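Local coordinates for protein glycogen synthase (Cyanobacterium sp. CLg1, PDB 6GNF) that belongs to the starch and glycogen synthase family of two-domain glycosyltransferases and holds adenosine-5'-diphosphate and a glycan in its ligand pockets, at residues Gln504-Thr508 / Pro509-Lys513; Thr305-Glu308 / Thr309-Gln313; Pro237-Glu240 / Lys241-Glu244; His201-Ala204 / Phe205-Arg208. All coordinates share one frame; numbering follows the deposited sequence. Where two conformers were deposited one is given.

Contact 1 (Gln504-Thr508 / Pro509-Lys513)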
loop_
_atom_site.group_PDB
_atom_site.type_symbol
_atom_site.label_atom_id
_atom_site.label_comp_id
_atom_site.label_asym_id
_atom_site.label_seq_id
_atom_site.Cartn_x
_atom_site.Cartn_y
_atom_site.Cartn_z
ATOM N N GLN A 504 -26.942 13.302 8.098
ATOM C CA GLN A 504 -27.585 14.546 8.499
ATOM C C GLN A 504 -27.573 15.587 7.383
ATOM O O GLN A 504 -28.465 16.421 7.311
ATOM C CB GLN A 504 -26.876 15.136 9.711
ATOM C CG GLN A 504 -27.105 14.376 11.015
ATOM C CD GLN A 504 -28.255 14.932 11.825
ATOM O OE1 GLN A 504 -29.127 15.617 11.288
ATOM N NE2 GLN A 504 -28.286 14.615 13.111
ATOM N N GLU A 505 -26.567 15.528 6.513
ATOM C CA GLU A 505 -26.454 16.466 5.390
ATOM C C GLU A 505 -26.859 15.873 4.042
ATOM O O GLU A 505 -26.904 16.594 3.046
ATOM C CB GLU A 505 -25.023 16.990 5.278
ATOM C CG GLU A 505 -24.605 17.919 6.404
ATOM C CD GLU A 505 -23.203 18.468 6.219
ATOM O OE1 GLU A 505 -22.617 18.898 7.234
ATOM O OE2 GLU A 505 -22.679 18.481 5.084
ATOM N N TYR A 506 -27.155 14.576 3.998
ATOM C CA TYR A 506 -27.453 13.918 2.729
ATOM C C TYR A 506 -28.601 14.609 2.001
ATOM O O TYR A 506 -29.654 14.857 2.587
ATOM C CB TYR A 506 -27.793 12.438 2.932
ATOM C CG TYR A 506 -28.191 11.746 1.642
ATOM C CD1 TYR A 506 -27.256 11.518 0.635
ATOM C CD2 TYR A 506 -29.503 11.343 1.420
ATOM C CE1 TYR A 506 -27.620 10.899 -0.552
ATOM C CE2 TYR A 506 -29.873 10.727 0.236
ATOM C CZ TYR A 506 -28.926 10.509 -0.747
ATOM O OH TYR A 506 -29.255 9.897 -1.930
ATOM N N GLY A 507 -28.392 14.893 0.718
ATOM C CA GLY A 507 -29.418 15.502 -0.130
ATOM C C GLY A 507 -29.581 17.012 -0.028
ATOM O O GLY A 507 -30.284 17.614 -0.843
ATOM N N THR A 508 -28.937 17.636 0.958
ATOM C CA THR A 508 -29.082 19.075 1.185
ATOM C C THR A 508 -28.167 19.853 0.237
ATOM O O THR A 508 -27.313 19.262 -0.427
ATOM C CB THR A 508 -28.734 19.453 2.639
ATOM O OG1 THR A 508 -27.339 19.218 2.878
ATOM C CG2 THR A 508 -29.582 18.652 3.619
ATOM N N PRO A 509 -28.351 21.183 0.154
ATOM C CA PRO A 509 -27.421 21.998 -0.621
ATOM C C PRO A 509 -25.956 21.800 -0.234
ATOM O O PRO A 509 -25.093 21.864 -1.107
ATOM C CB PRO A 509 -27.874 23.421 -0.309
ATOM C CG PRO A 509 -29.343 23.288 -0.116
ATOM C CD PRO A 509 -29.548 21.951 0.545
ATOM N N LYS A 510 -25.691 21.547 1.048
ATOM C CA LYS A 510 -24.327 21.296 1.529
ATOM C C LYS A 510 -23.741 20.014 0.949
ATOM O O LYS A 510 -22.549 19.956 0.636
ATOM C CB LYS A 510 -24.291 21.216 3.056
ATOM C CG LYS A 510 -24.625 22.522 3.748
ATOM C CD LYS A 510 -24.313 22.465 5.234
ATOM C CE LYS A 510 -24.979 23.620 5.971
ATOM N NZ LYS A 510 -24.598 23.653 7.408
ATOM N N PHE A 511 -24.588 18.996 0.816
ATOM C CA PHE A 511 -24.218 17.741 0.174
ATOM C C PHE A 511 -23.753 17.998 -1.252
ATOM O O PHE A 511 -22.661 17.574 -1.628
ATOM C CB PHE A 511 -25.399 16.759 0.218
ATOM C CG PHE A 511 -25.200 15.507 -0.587
ATOM C CD1 PHE A 511 -25.576 15.460 -1.921
ATOM C CD2 PHE A 511 -24.664 14.361 -0.000
ATOM C CE1 PHE A 511 -25.406 14.303 -2.661
ATOM C CE2 PHE A 511 -24.484 13.205 -0.741
ATOM C CZ PHE A 511 -24.858 13.175 -2.072
ATOM N N LYS A 512 -24.569 18.707 -2.029
ATOM C CA LYS A 512 -24.214 19.061 -3.407
ATOM C C LYS A 512 -22.899 19.826 -3.485
ATOM O O LYS A 512 -22.091 19.580 -4.388
ATOM C CB LYS A 512 -25.315 19.893 -4.075
ATOM C CG LYS A 512 -26.268 19.105 -4.963
ATOM C CD LYS A 512 -27.262 18.270 -4.168
ATOM C CE LYS A 512 -28.693 18.480 -4.659
ATOM N NZ LYS A 512 -28.868 18.235 -6.119
ATOM N N LYS A 513 -22.696 20.752 -2.550
ATOM C CA LYS A 513 -21.481 21.556 -2.521
ATOM C C LYS A 513 -20.259 20.707 -2.171
ATOM O O LYS A 513 -19.198 20.876 -2.773
ATOM C CB LYS A 513 -21.612 22.704 -1.520
ATOM C CG LYS A 513 -20.478 23.718 -1.590
ATOM C CD LYS A 513 -20.549 24.709 -0.438
ATOM C CE LYS A 513 -19.605 25.883 -0.648
ATOM N NZ LYS A 513 -18.188 25.452 -0.791
#

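Contact 2 (Thr305-Glu308 / Thr309-Gln313)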
loop_
_atom_site.group_PDB
_atom_site.type_symbol
_atom_site.label_atom_id
_atom_site.label_comp_id
_atom_site.label_asym_id
_atom_site.label_seq_id
_atom_site.Cartn_x
_atom_site.Cartn_y
_atom_site.Cartn_z
ATOM N N THR A 305 -2.239 10.385 -6.504
ATOM C CA THR A 305 -2.697 9.285 -7.326
ATOM C C THR A 305 -2.750 9.695 -8.801
ATOM O O THR A 305 -2.832 10.875 -9.129
ATOM C CB THR A 305 -4.080 8.823 -6.853
ATOM O OG1 THR A 305 -4.465 7.652 -7.576
ATOM C CG2 THR A 305 -5.128 9.911 -7.062
ATOM N N LYS A 306 -2.652 8.709 -9.683
ATOM C CA LYS A 306 -2.805 8.939 -11.111
ATOM C C LYS A 306 -4.257 9.155 -11.445
ATOM O O LYS A 306 -5.132 8.540 -10.853
ATOM C CB LYS A 306 -2.303 7.752 -11.932
ATOM C CG LYS A 306 -0.823 7.771 -12.196
ATOM C CD LYS A 306 -0.374 6.496 -12.891
ATOM C CE LYS A 306 -0.885 6.434 -14.308
ATOM N NZ LYS A 306 -0.127 5.458 -15.115
ATOM N N ILE A 307 -4.480 9.949 -12.486
ATOM C CA ILE A 307 -5.815 10.334 -12.886
ATOM C C ILE A 307 -6.315 9.447 -14.028
ATOM O O ILE A 307 -7.512 9.187 -14.107
ATOM C CB ILE A 307 -5.831 11.843 -13.249
ATOM C CG1 ILE A 307 -5.476 12.689 -12.009
ATOM C CG2 ILE A 307 -7.149 12.231 -13.891
ATOM C CD1 ILE A 307 -5.108 14.123 -12.336
ATOM N N GLU A 308 -5.414 8.951 -14.870
ATOM C CA GLU A 308 -5.763 8.202 -16.085
ATOM C C GLU A 308 -6.882 7.154 -15.957
ATOM O O GLU A 308 -7.875 7.234 -16.677
ATOM C CB GLU A 308 -4.526 7.541 -16.678
ATOM C CG GLU A 308 -3.584 8.507 -17.390
ATOM C CD GLU A 308 -2.165 7.983 -17.486
ATOM O OE1 GLU A 308 -1.242 8.698 -17.033
ATOM O OE2 GLU A 308 -1.979 6.863 -18.007
ATOM N N THR A 309 -6.696 6.146 -15.116
ATOM C CA THR A 309 -7.700 5.090 -14.966
ATOM C C THR A 309 -8.903 5.550 -14.135
ATOM O O THR A 309 -10.037 5.154 -14.419
ATOM C CB THR A 309 -7.100 3.829 -14.297
ATOM O OG1 THR A 309 -5.942 3.405 -15.024
ATOM C CG2 THR A 309 -8.120 2.683 -14.250
ATOM N N TRP A 310 -8.645 6.372 -13.114
ATOM C CA TRP A 310 -9.661 6.772 -12.146
ATOM C C TRP A 310 -10.071 8.240 -12.285
ATOM O O TRP A 310 -9.484 9.123 -11.649
ATOM C CB TRP A 310 -9.164 6.506 -10.722
ATOM C CG TRP A 310 -9.008 5.057 -10.421
ATOM C CD1 TRP A 310 -7.876 4.313 -10.566
ATOM C CD2 TRP A 310 -10.017 4.165 -9.937
ATOM N NE1 TRP A 310 -8.117 3.014 -10.198
ATOM C CE2 TRP A 310 -9.424 2.895 -9.809
ATOM C CE3 TRP A 310 -11.366 4.316 -9.604
ATOM C CZ2 TRP A 310 -10.127 1.782 -9.354
ATOM C CZ3 TRP A 310 -12.071 3.205 -9.152
ATOM C CH2 TRP A 310 -11.449 1.957 -9.032
ATOM N N ASN A 311 -11.024 8.494 -13.175
ATOM C CA ASN A 311 -11.719 9.774 -13.216
ATOM C C ASN A 311 -13.034 9.610 -13.952
ATOM O O ASN A 311 -13.094 8.916 -14.972
ATOM C CB ASN A 311 -10.882 10.890 -13.853
ATOM C CG ASN A 311 -10.710 10.726 -15.351
ATOM O OD1 ASN A 311 -11.388 11.382 -16.141
ATOM N ND2 ASN A 311 -9.801 9.877 -15.744
ATOM N N PRO A 312 -14.074 10.295 -13.469
ATOM C CA PRO A 312 -15.407 10.074 -13.991
ATOM C C PRO A 312 -15.573 10.457 -15.455
ATOM O O PRO A 312 -16.442 9.904 -16.125
ATOM C CB PRO A 312 -16.282 10.943 -13.082
ATOM C CG PRO A 312 -15.372 11.990 -12.548
ATOM C CD PRO A 312 -14.055 11.306 -12.395
ATOM N N GLN A 313 -14.717 11.337 -15.969
ATOM C CA GLN A 313 -14.838 11.813 -17.352
ATOM C C GLN A 313 -14.456 10.742 -18.370
ATOM O O GLN A 313 -15.105 10.618 -19.409
ATOM C CB GLN A 313 -13.995 13.073 -17.602
ATOM C CG GLN A 313 -14.479 14.330 -16.890
ATOM C CD GLN A 313 -13.726 14.673 -15.600
ATOM O OE1 GLN A 313 -13.687 15.837 -15.205
ATOM N NE2 GLN A 313 -13.102 13.686 -14.961
#

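Contact 3 (Pro237-Glu240 / Lys241-Glu244)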
loop_
_atom_site.group_PDB
_atom_site.type_symbol
_atom_site.label_atom_id
_atom_site.label_comp_id
_atom_site.label_asym_id
_atom_site.label_seq_id
_atom_site.Cartn_x
_atom_site.Cartn_y
_atom_site.Cartn_z
ATOM N N PRO A 237 5.197 -19.027 12.599
ATOM C CA PRO A 237 6.485 -19.678 12.331
ATOM C C PRO A 237 6.678 -20.011 10.845
ATOM O O PRO A 237 5.702 -20.240 10.128
ATOM C CB PRO A 237 6.431 -20.949 13.192
ATOM C CG PRO A 237 4.978 -21.226 13.395
ATOM C CD PRO A 237 4.229 -19.929 13.252
ATOM N N LEU A 238 7.929 -20.028 10.397
ATOM C CA LEU A 238 8.254 -20.309 8.996
ATOM C C LEU A 238 8.060 -21.803 8.649
ATOM O O LEU A 238 9.037 -22.545 8.505
ATOM C CB LEU A 238 9.702 -19.879 8.704
ATOM C CG LEU A 238 10.077 -18.417 8.978
ATOM C CD1 LEU A 238 11.584 -18.217 8.893
ATOM C CD2 LEU A 238 9.352 -17.488 8.016
ATOM N N ASP A 239 6.801 -22.236 8.527
ATOM C CA ASP A 239 6.473 -23.602 8.069
ATOM C C ASP A 239 5.513 -23.650 6.861
ATOM O O ASP A 239 5.071 -24.726 6.453
ATOM C CB ASP A 239 5.926 -24.456 9.233
ATOM C CG ASP A 239 4.585 -23.957 9.777
ATOM O OD1 ASP A 239 3.821 -23.284 9.055
ATOM O OD2 ASP A 239 4.287 -24.270 10.949
ATOM N N GLU A 240 5.203 -22.478 6.308
ATOM C CA GLU A 240 4.361 -22.333 5.110
ATOM C C GLU A 240 2.936 -22.902 5.242
ATOM O O GLU A 240 2.342 -23.322 4.252
ATOM C CB GLU A 240 5.076 -22.906 3.869
ATOM C CG GLU A 240 5.045 -21.974 2.662
ATOM C CD GLU A 240 5.947 -22.428 1.527
ATOM O OE1 GLU A 240 6.974 -21.757 1.271
ATOM O OE2 GLU A 240 5.629 -23.456 0.890
ATOM N N LYS A 241 2.388 -22.899 6.456
ATOM C CA LYS A 241 0.957 -23.181 6.649
ATOM C C LYS A 241 0.375 -22.525 7.905
ATOM O O LYS A 241 -0.655 -21.854 7.816
ATOM C CB LYS A 241 0.659 -24.691 6.628
ATOM C CG LYS A 241 1.366 -25.525 7.681
ATOM C CD LYS A 241 0.975 -26.989 7.555
ATOM C CE LYS A 241 1.741 -27.860 8.540
ATOM N NZ LYS A 241 3.214 -27.806 8.313
ATOM N N THR A 242 1.037 -22.695 9.051
ATOM C CA THR A 242 0.549 -22.160 10.328
ATOM C C THR A 242 0.190 -20.679 10.227
ATOM O O THR A 242 0.999 -19.858 9.793
ATOM C CB THR A 242 1.579 -22.347 11.459
ATOM O OG1 THR A 242 1.872 -23.740 11.611
ATOM C CG2 THR A 242 1.043 -21.803 12.784
ATOM N N THR A 243 -1.037 -20.357 10.634
ATOM C CA THR A 243 -1.573 -19.004 10.527
ATOM C C THR A 243 -1.608 -18.266 11.883
ATOM O O THR A 243 -1.774 -17.044 11.909
ATOM C CB THR A 243 -2.978 -19.032 9.873
ATOM O OG1 THR A 243 -3.253 -17.763 9.265
ATOM C CG2 THR A 243 -4.085 -19.402 10.893
ATOM N N GLU A 244 -1.431 -19.006 12.985
ATOM C CA GLU A 244 -1.466 -18.438 14.337
ATOM C C GLU A 244 -0.127 -17.762 14.691
ATOM O O GLU A 244 0.900 -18.444 14.798
ATOM C CB GLU A 244 -1.784 -19.535 15.368
ATOM C CG GLU A 244 -3.109 -20.259 15.148
ATOM C CD GLU A 244 -2.981 -21.494 14.270
ATOM O OE1 GLU A 244 -3.888 -21.741 13.448
ATOM O OE2 GLU A 244 -1.972 -22.219 14.396
#

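Contact 4 (His201-Ala204 / Phe205-Arg208). With AC1 (4,6-dideoxy-4-{[(1S,4R,5S,6S)-4,5,6-trihydroxy-3-(hydroxymethyl)cyclohex-2-en-1-yl]amino}-alpha-D-glucopyranose), chain D; BGC (beta-D-glucopyranose), chain B; SO4 (sulfate ion), chain J.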
loop_
_atom_site.group_PDB
_atom_site.type_symbol
_atom_site.label_atom_id
_atom_site.label_comp_id
_atom_site.label_asym_id
_atom_site.label_seq_id
_atom_site.Cartn_x
_atom_site.Cartn_y
_atom_site.Cartn_z
ATOM N N HIS A 201 5.579 2.387 3.862
ATOM C CA HIS A 201 4.160 2.389 3.500
ATOM C C HIS A 201 3.276 1.792 4.580
ATOM O O HIS A 201 2.104 2.111 4.626
ATOM C CB HIS A 201 3.928 1.632 2.195
ATOM C CG HIS A 201 4.671 2.201 1.032
ATOM N ND1 HIS A 201 4.071 2.999 0.090
ATOM C CD2 HIS A 201 5.972 2.091 0.663
ATOM C CE1 HIS A 201 4.967 3.358 -0.808
ATOM N NE2 HIS A 201 6.129 2.814 -0.489
ATOM N N ASN A 202 3.832 0.910 5.410
ATOM C CA ASN A 202 3.068 0.228 6.450
ATOM C C ASN A 202 3.970 -0.347 7.530
ATOM O O ASN A 202 4.737 -1.280 7.260
ATOM C CB ASN A 202 2.232 -0.904 5.843
ATOM C CG ASN A 202 1.059 -1.312 6.737
ATOM O OD1 ASN A 202 1.169 -1.379 7.964
ATOM N ND2 ASN A 202 -0.067 -1.569 6.127
ATOM N N ILE A 203 3.842 0.186 8.743
ATOM C CA ILE A 203 4.705 -0.170 9.870
ATOM C C ILE A 203 4.318 -1.492 10.524
ATOM O O ILE A 203 5.079 -2.015 11.334
ATOM C CB ILE A 203 4.709 0.960 10.935
ATOM C CG1 ILE A 203 5.908 0.855 11.880
ATOM C CG2 ILE A 203 3.428 0.959 11.753
ATOM C CD1 ILE A 203 7.147 1.538 11.366
ATOM N N ALA A 204 3.157 -2.040 10.184
ATOM C CA ALA A 204 2.713 -3.292 10.791
ATOM C C ALA A 204 3.591 -4.471 10.365
ATOM O O ALA A 204 3.728 -5.438 11.099
ATOM C CB ALA A 204 1.264 -3.579 10.457
ATOM N N PHE A 205 4.236 -4.372 9.207
ATOM C CA PHE A 205 5.097 -5.441 8.730
ATOM C C PHE A 205 6.518 -4.905 8.634
ATOM O O PHE A 205 6.784 -3.916 7.942
ATOM C CB PHE A 205 4.596 -5.976 7.387
ATOM C CG PHE A 205 3.124 -6.286 7.393
ATOM C CD1 PHE A 205 2.638 -7.385 8.098
ATOM C CD2 PHE A 205 2.218 -5.453 6.744
ATOM C CE1 PHE A 205 1.286 -7.659 8.139
ATOM C CE2 PHE A 205 0.858 -5.728 6.773
ATOM C CZ PHE A 205 0.394 -6.835 7.469
ATOM N N GLN A 206 7.421 -5.567 9.351
ATOM C CA GLN A 206 8.744 -5.030 9.629
ATOM C C GLN A 206 9.904 -5.956 9.249
ATOM O O GLN A 206 11.058 -5.564 9.393
ATOM C CB GLN A 206 8.822 -4.706 11.125
ATOM C CG GLN A 206 7.727 -3.770 11.598
ATOM C CD GLN A 206 7.765 -3.504 13.090
ATOM O OE1 GLN A 206 8.454 -4.194 13.844
ATOM N NE2 GLN A 206 6.983 -2.531 13.531
ATOM N N GLY A 207 9.608 -7.159 8.763
ATOM C CA GLY A 207 10.630 -8.147 8.480
ATOM C C GLY A 207 11.202 -8.677 9.771
ATOM O O GLY A 207 12.420 -8.661 9.972
ATOM N N ARG A 208 10.310 -9.105 10.665
ATOM C CA ARG A 208 10.709 -9.797 11.865
ATOM C C ARG A 208 10.943 -11.255 11.509
ATOM O O ARG A 208 10.055 -11.906 10.963
ATOM C CB ARG A 208 9.635 -9.688 12.944
ATOM C CG ARG A 208 9.344 -8.260 13.359
ATOM C CD ARG A 208 8.374 -8.210 14.522
ATOM N NE ARG A 208 8.003 -6.841 14.861
ATOM C CZ ARG A 208 7.305 -6.495 15.942
ATOM N NH1 ARG A 208 6.892 -7.420 16.800
ATOM N NH2 ARG A 208 7.016 -5.219 16.169
HETATM C C1 AC1 D . 1.865 -4.695 1.193
HETATM O O2 AC1 D . 3.891 -3.700 2.109
HETATM C C2 AC1 D . 2.650 -3.405 1.438
HETATM C C4A AC1 D . -0.952 2.981 1.946
HETATM C C3 AC1 D . 1.833 -2.386 2.236
HETATM O O3 AC1 D . 2.580 -1.166 2.247
HETATM C C4 AC1 D . 0.427 -2.176 1.629
HETATM N N4A AC1 D . -0.419 -1.194 2.347
HETATM C C5 AC1 D . -0.238 -3.559 1.557
HETATM O O5 AC1 D . 0.540 -4.421 0.716
HETATM C C6 AC1 D . -1.647 -3.520 0.989
HETATM C C1B AC1 D . -0.072 0.205 2.608
HETATM C C2B AC1 D . -1.110 0.992 3.461
HETATM O O2B AC1 D . -2.155 0.179 3.986
HETATM C C3B AC1 D . -1.857 2.103 2.759
HETATM O O3B AC1 D . -2.484 2.934 3.736
HETATM O O4 AC1 D . -1.804 3.842 1.184
HETATM C C5B AC1 D . -0.077 2.154 1.039
HETATM C C7B AC1 D . 0.268 0.907 1.316
HETATM C C6B AC1 D . 0.460 2.791 -0.203
HETATM O O6B AC1 D . 1.221 3.928 0.211
HETATM C C2 BGC B . 2.270 -12.050 7.296
HETATM C C3 BGC B . 2.709 -10.919 6.364
HETATM C C4 BGC B . 1.552 -10.591 5.412
HETATM C C5 BGC B . 0.201 -10.428 6.126
HETATM C C6 BGC B . -0.943 -10.490 5.123
HETATM C C1 BGC B . 1.030 -11.570 8.057
HETATM O O1 BGC B . 0.659 -12.507 9.075
HETATM O O2 BGC B . 3.309 -12.433 8.207
HETATM O O3 BGC B . 3.901 -11.252 5.628
HETATM O O4 BGC B . 1.847 -9.369 4.734
HETATM O O5 BGC B . -0.043 -11.421 7.127
HETATM O O6 BGC B . -1.900 -9.504 5.497
HETATM S S SO4 J . 6.684 -9.929 8.273
HETATM O O1 SO4 J . 7.241 -8.653 7.776
HETATM O O2 SO4 J . 7.751 -10.701 8.958
HETATM O O3 SO4 J . 6.134 -10.689 7.121
HETATM O O4 SO4 J . 5.606 -9.653 9.251
#

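Contact 1 (Gln504-Thr508 / Pro509-Lys513)
T508 and F511 carry this contact, in which a tight turn is closed onto the first turn of a helix. T508 occupies the N-cap position. With chi1 at 66°, its OG1 sits between its own backbone nitrogen and carbonyl carbon, and from there it reaches in two directions. T508 OG1 donates to E505 O at 2.7 Å, and it accepts a weak capping bond from F511 N at 3.4 Å. E505 O also takes T508 N at 3.1 Å, so a single carbonyl oxygen holds both the backbone and the side chain of the cap residue. This second bond closes a type II beta turn from E505 to T508, in which G507 takes the positive phi that glycine readily adopts. The helix proper starts with K512 N bonding T508 O at 3.2 Å.

F511 folds its ring back over the turn. G507 N stands over one face, 3.5 Å from F511 CG, while E505 O lies 3.2 Å from F511 CB. Y506 runs alongside F511, pointing the same way, and presents its edge to the F511 face in a T-shaped pair with centroids 5.1 Å apart and planes at 79°. E505 stretches its extended side chain past the helix start, where OE2 meets K510 CB at 3.8 Å.

The turn thus links helix 485-503 to helix 509-520. On its inner side Y506 and F511 both pack against Y426 of strand 426-429, in the six-stranded parallel sheet, and Y506 also touches P351 and D425.

Contact 2 (Thr305-Glu308 / Thr309-Gln313)
The linker that leaves the first Rossmann-like domain of this GT-B-type fold after strand 298-300 bends sharply where I307 meets N311. A side-chain-to-backbone bond spans the bend: N311 ND2 donates to I307 O at 2.9 Å, with an N-H...O angle of 146°. The donor approaches from above the carbonyl plane, 39° out of it, and so does not follow a lone-pair direction. N311 can reach back this way because a chi1 of 71° turns its amide over its own main chain. The two side chains cross at about a right angle, I307 CG2 touching N311 CB at 4.0 Å.

The other end of the amide looks onward along the chain. N311 OD1 accepts from K314 N and, weakly, from Q313 NE2 at 3.1 Å, so both ends of the buried amide are engaged and its rotation is probably well fixed. On the I307 side, K306 NZ approaches E308 OE2 only as a long ion pair of 3.7 Å; its stronger partners are E49 and E45, both on helix 39-54. W310 points elsewhere, its ring stacked with those of H418 and Y442, and the side chain comes within about 5 Å of the bound ADP.

The bend is therefore wedged between elements of both domains. K306 fastens it to helix 39-54 on the N-terminal side. I307 and N311 rest on M445 of helix 439-445, T309 and W310 lie against helix 414-423, and the chain then runs on toward helix 327-341.

Contact 3 (Pro237-Glu240 / Lys241-Glu244)
The side chains of D239 and T242 cross at about a right angle, and the carboxylate of the first receives both the hydroxyl and the backbone nitrogen of the second. T242 OG1 donates to D239 OD2 at 2.6 Å, and T242 N to D239 OD1 at 2.8 Å. Each oxygen is met on its syn lone pair, the side facing its twin, so threonine straddles the carboxylate with two bonds. A third donor comes from the other side: K241 N reaches D239 OD1 at 3.0 Å from the anti side, 23° out of the carboxylate plane. Three bonds thus hold the carboxylate in position, helped by a D239 chi1 of 65° that keeps the group close above the turn.

In T242, OG1 is anti to the carbonyl carbon, which turns the hydroxyl to D239 and leaves the methyl group, anti to the backbone nitrogen, to meet P237. That methyl, T242 CG2, packs on P237 CD at 3.7 Å, again with the two side chains nearly perpendicular. P237 O accepts from D239 N at 2.8 Å, closing an inverse gamma turn centred on L238. K241 NZ stays 4.5 Å from D239 OD2, beyond a salt bridge, although the opposite charges may still favour each other. E240 leads away from K241-E244 toward P123 and Y129, where its OE1 accepts from I130 N.

E240 adopts a positive phi, and the chain nearly reverses between strands 233-234 and 246-248. Such a carboxylate taking the backbone nitrogen two residues on is an Asx turn, here extended by a further backbone nitrogen and a hydroxyl.

Contact 4 (His201-Ala204 / Phe205-Arg208)
I203 and Q206 lock together the two halves of a loop built on a type I beta turn from N202 to F205, which follows strand 195-200 of the N-terminal Rossmann-like domain. The packed side is the polar one. Q206 NE2 donates to I203 O at 3.0 Å, almost in line with the carbonyl bond, and also serves V287 O. The oxygen end of the amide has several donors: R208 NE and R208 NH2, each 2.9 Å from Q206 OE1, grip it side-on from above one face of the carbonyl plane, and N256 ND2 bonds the same oxygen. R208 NH2 is in turn salt-bridged to E288. Earlier in the turn, A204 N bonds N202 OD1 at 3.1 Å, an Asx turn nested in the beta turn; N202 CG, anti to its own nitrogen at a chi1 of -159°, puts the side-chain oxygen there.

The side that faces the bound groups is looser. F205 is partly exposed and lies between two neighbours: A204 CB covers one ring face in a CH-pi contact, 4.3 Å from the centroid and 10° off the normal, while beta-D-glucopyranose lies over the other face, with its C5 at 3.6 Å from F205 CE1. H201 and N202 also belong to the glycan pocket, and H201 ND1 shares a nearly straight 3.0 Å hydrogen bond with AC1 O6B, an atom at the imidazole edge and in its plane. A sulfate ion, probably from the crystallisation liquor, has O4 at the F205 ring edge and O1 accepting from G207 N at 3.0 Å.

In the fold
Read from the N terminus, the chain reaches contact 4 first, then contacts 3, 2 and 1. All four are in series; none nests in or crosses another, and each closes a local turn. Contact 4 follows strand 195-200 and lines the glycan pocket. Contact 3, its centre about 18 Å away and its nearest atoms about 6 Å, turns the chain between strands 233-234 and 246-248. Contact 2 shapes the linker between the nine-stranded mixed sheet and the six-stranded parallel one, beside the ADP. Contact 1 joins helices 485-503 and 509-520 at the surface, on the opposite side of the chain's centre from contact 3, their centres about 50 Å apart.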